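Local structure of tumor necrosis factor receptor superfamily member grnd (Drosophila melanogaster, 6ZSY) at residues C28-C32 with L43-C48. The protein acts as a receptor for the TNF-family cytokine Eiger, activating JNK signalling and mediating Eiger-induced apoptosis. Where two conformers were deposited one is given. Numbering follows the deposited sequence.
Sequences CIEVC and LCAKEC
Two disulfides clamp a pair of short helices into a helical hairpin with twin CX3C motifs, the C-terminal half of the extracellular cysteine-rich domain, directly following the two-stranded sheet. Residues 28-32 form a single turn, closed by the C32 N to C28 O hydrogen bond (3.0 Å). In segment 43-48, bonds from E47 N to L43 O (2.9 Å) and from C48 N to C44 O (3.0 Å) hold the helix, which carries a wider pi-type turn at 44-48. The short axes run roughly antiparallel, at 149°, and approach to 9.0 Å. Because each helix carries cysteines four residues apart, the antiparallel register pairs C28 with C48 (CA to CA 5.7 Å) and C32 with C44 (CA to CA 4.9 Å), first with last and second with third. The two bridges have opposite hands: C28-C48 is left-handed (chi3 -80°), whereas C32-C44 is right-handed (chi3 103°). C44 adopts t, while the other three cysteines take m. V31, with chi1 at 78° (p), points into the gap, its CG2 lying 3.8 Å from L43 CB and its CG1 3.7 Å from C48 SG; it also packs on F17 of strand 16-19, which touches C48 too, tying the hairpin to the sheet. The bridges sit close together, C32 SG lying 3.7 Å from C48 CB.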
ATOM      1  N   CYS A  28       4.170  -0.352   0.805  1.00  7.19           N
ATOM      2  CA  CYS A  28       3.538  -0.337   2.111  1.00  8.26           C
ATOM      3  C   CYS A  28       4.314   0.508   3.124  1.00  9.49           C
ATOM      4  O   CYS A  28       3.718   1.128   3.984  1.00 12.54           O
ATOM      5  CB  CYS A  28       3.363  -1.752   2.649  1.00  9.36           C
ATOM      6  SG  CYS A  28       1.925  -2.601   1.929  1.00  9.08           S
ATOM      7  N   ILE A  29       5.657   0.491   3.041  1.00 11.35           N
ATOM      8  CA  ILE A  29       6.416   1.187   4.060  1.00 15.43           C
ATOM      9  C   ILE A  29       6.047   2.646   4.059  1.00 16.65           C
ATOM     10  O   ILE A  29       6.002   3.378   5.076  1.00 23.37           O
ATOM     11  CB  ILE A  29       7.907   0.994   3.866  1.00 20.19           C
ATOM     12  CG1 ILE A  29       8.701   1.416   5.130  1.00 28.71           C
ATOM     13  CG2 ILE A  29       8.435   1.729   2.648  1.00 19.98           C
ATOM     14  CD1 ILE A  29      10.203   1.184   4.943  1.00 42.89           C
ATOM     15  N   GLU A  30       5.805   3.204   2.910  1.00 15.99           N
ATOM     16  CA  GLU A  30       5.477   4.601   2.789  1.00 19.32           C
ATOM     17  C   GLU A  30       4.175   4.945   3.458  1.00 16.08           C
ATOM     18  O   GLU A  30       4.106   5.921   4.218  1.00 21.10           O
ATOM     19  CB  GLU A  30       5.468   5.044   1.287  1.00 21.88           C
ATOM     20  CG  GLU A  30       6.917   5.014   0.829  1.00 27.40           C
ATOM     21  CD  GLU A  30       7.082   5.694  -0.522  1.00 36.98           C
ATOM     22  OE1 GLU A  30       6.051   6.217  -0.998  1.00 40.26           O
ATOM     23  OE2 GLU A  30       8.216   5.653  -1.009  1.00 44.64           O
ATOM     24  N   VAL A  31       3.121   4.170   3.208  1.00 12.60           N
ATOM     25  CA  VAL A  31       1.808   4.449   3.779  0.52 11.49           C
ATOM     26  C   VAL A  31       1.731   4.185   5.273  1.00  8.78           C
ATOM     27  O   VAL A  31       0.870   4.772   5.963  1.00  9.55           O
ATOM     28  CB  VAL A  31       0.808   3.673   2.890  0.52 13.19           C
ATOM     29  CG1 VAL A  31       0.772   2.194   3.213  0.52 14.69           C
ATOM     30  CG2 VAL A  31      -0.538   4.347   3.040  0.52 14.59           C
ATOM     31  N   CYS A  32       2.604   3.289   5.750  1.00  8.27           N
ATOM     32  CA  CYS A  32       2.565   2.914   7.182  1.00  7.66           C
ATOM     33  C   CYS A  32       3.519   3.708   8.069  1.00  7.18           C
ATOM     34  O   CYS A  32       3.288   3.723   9.277  1.00  8.05           O
ATOM     35  CB  CYS A  32       2.903   1.437   7.318  1.00  8.33           C
ATOM     36  SG  CYS A  32       1.535   0.359   6.759  1.00  9.30           S
ATOM     37  N   LEU A  43      -5.274   3.447   5.167  1.00  9.62           N
ATOM     38  CA  LEU A  43      -4.785   2.587   4.102  1.00 10.50           C
ATOM     39  C   LEU A  43      -3.702   1.618   4.566  1.00  8.88           C
ATOM     40  O   LEU A  43      -3.656   0.458   4.157  1.00  9.85           O
ATOM     41  CB  LEU A  43      -4.255   3.462   2.953  1.00 14.45           C
ATOM     42  CG  LEU A  43      -5.330   4.095   2.142  1.00 19.98           C
ATOM     43  CD1 LEU A  43      -4.512   4.716   0.946  1.00 22.54           C
ATOM     44  CD2 LEU A  43      -6.403   3.184   1.602  1.00 27.12           C
ATOM     45  N   CYS A  44      -2.828   2.099   5.458  1.00  8.06           N
ATOM     46  CA  CYS A  44      -1.857   1.189   6.080  1.00  7.81           C
ATOM     47  C   CYS A  44      -2.614   0.034   6.711  1.00  7.08           C
ATOM     48  O   CYS A  44      -2.283  -1.154   6.504  1.00  7.82           O
ATOM     49  CB  CYS A  44      -1.060   1.971   7.099  1.00  8.31           C
ATOM     50  SG  CYS A  44       0.016   0.891   8.104  1.00  8.45           S
ATOM     51  N   ALA A  45      -3.590   0.345   7.554  1.00  6.67           N
ATOM     52  CA  ALA A  45      -4.308  -0.682   8.272  1.00  6.66           C
ATOM     53  C   ALA A  45      -4.945  -1.681   7.272  1.00  7.19           C
ATOM     54  O   ALA A  45      -4.796  -2.895   7.404  1.00  8.59           O
ATOM     55  CB  ALA A  45      -5.383  -0.057   9.156  1.00  7.12           C
ATOM     56  N   LYS A  46      -5.709  -1.141   6.335  1.00  7.83           N
ATOM     57  CA  LYS A  46      -6.525  -1.941   5.436  1.00  9.40           C
ATOM     58  C   LYS A  46      -5.698  -2.823   4.493  1.00  8.90           C
ATOM     59  O   LYS A  46      -6.036  -3.983   4.236  1.00 11.33           O
ATOM     60  CB  LYS A  46      -7.444  -0.982   4.614  1.00 11.89           C
ATOM     61  CG  LYS A  46      -8.378  -1.620   3.596  1.00 13.41           C
ATOM     62  CD  LYS A  46      -9.253  -0.618   2.852  1.00 18.51           C
ATOM     63  CE  LYS A  46     -10.111  -1.197   1.728  1.00 17.95           C
ATOM     64  NZ  LYS A  46     -11.450  -1.350   2.315  1.00 37.56           N
ATOM     65  N   GLU A  47      -4.654  -2.234   3.924  1.00  8.19           N
ATOM     66  CA  GLU A  47      -3.974  -2.835   2.777  1.00  8.24           C
ATOM     67  C   GLU A  47      -2.627  -3.478   3.130  1.00  7.97           C
ATOM     68  O   GLU A  47      -2.129  -4.294   2.354  1.00  9.67           O
ATOM     69  CB  GLU A  47      -3.738  -1.804   1.688  1.00 10.24           C
ATOM     70  CG  GLU A  47      -5.024  -1.267   1.121  1.00 12.29           C
ATOM     71  CD  GLU A  47      -5.797  -2.289   0.297  1.00 15.55           C
ATOM     72  OE1 GLU A  47      -5.152  -3.123  -0.272  1.00 20.55           O
ATOM     73  OE2 GLU A  47      -7.051  -2.161   0.212  1.00 21.23           O
ATOM     74  N   CYS A  48      -1.995  -3.056   4.240  1.00  8.12           N
ATOM     75  CA  CYS A  48      -0.627  -3.440   4.528  1.00  8.40           C
ATOM     76  C   CYS A  48      -0.409  -4.168   5.860  1.00  8.58           C
ATOM     77  O   CYS A  48       0.442  -5.058   5.961  1.00 10.22           O
ATOM     78  CB  CYS A  48       0.257  -2.192   4.468  1.00  9.03           C
ATOM     79  SG  CYS A  48       0.360  -1.464   2.805  1.00  9.60           S
TER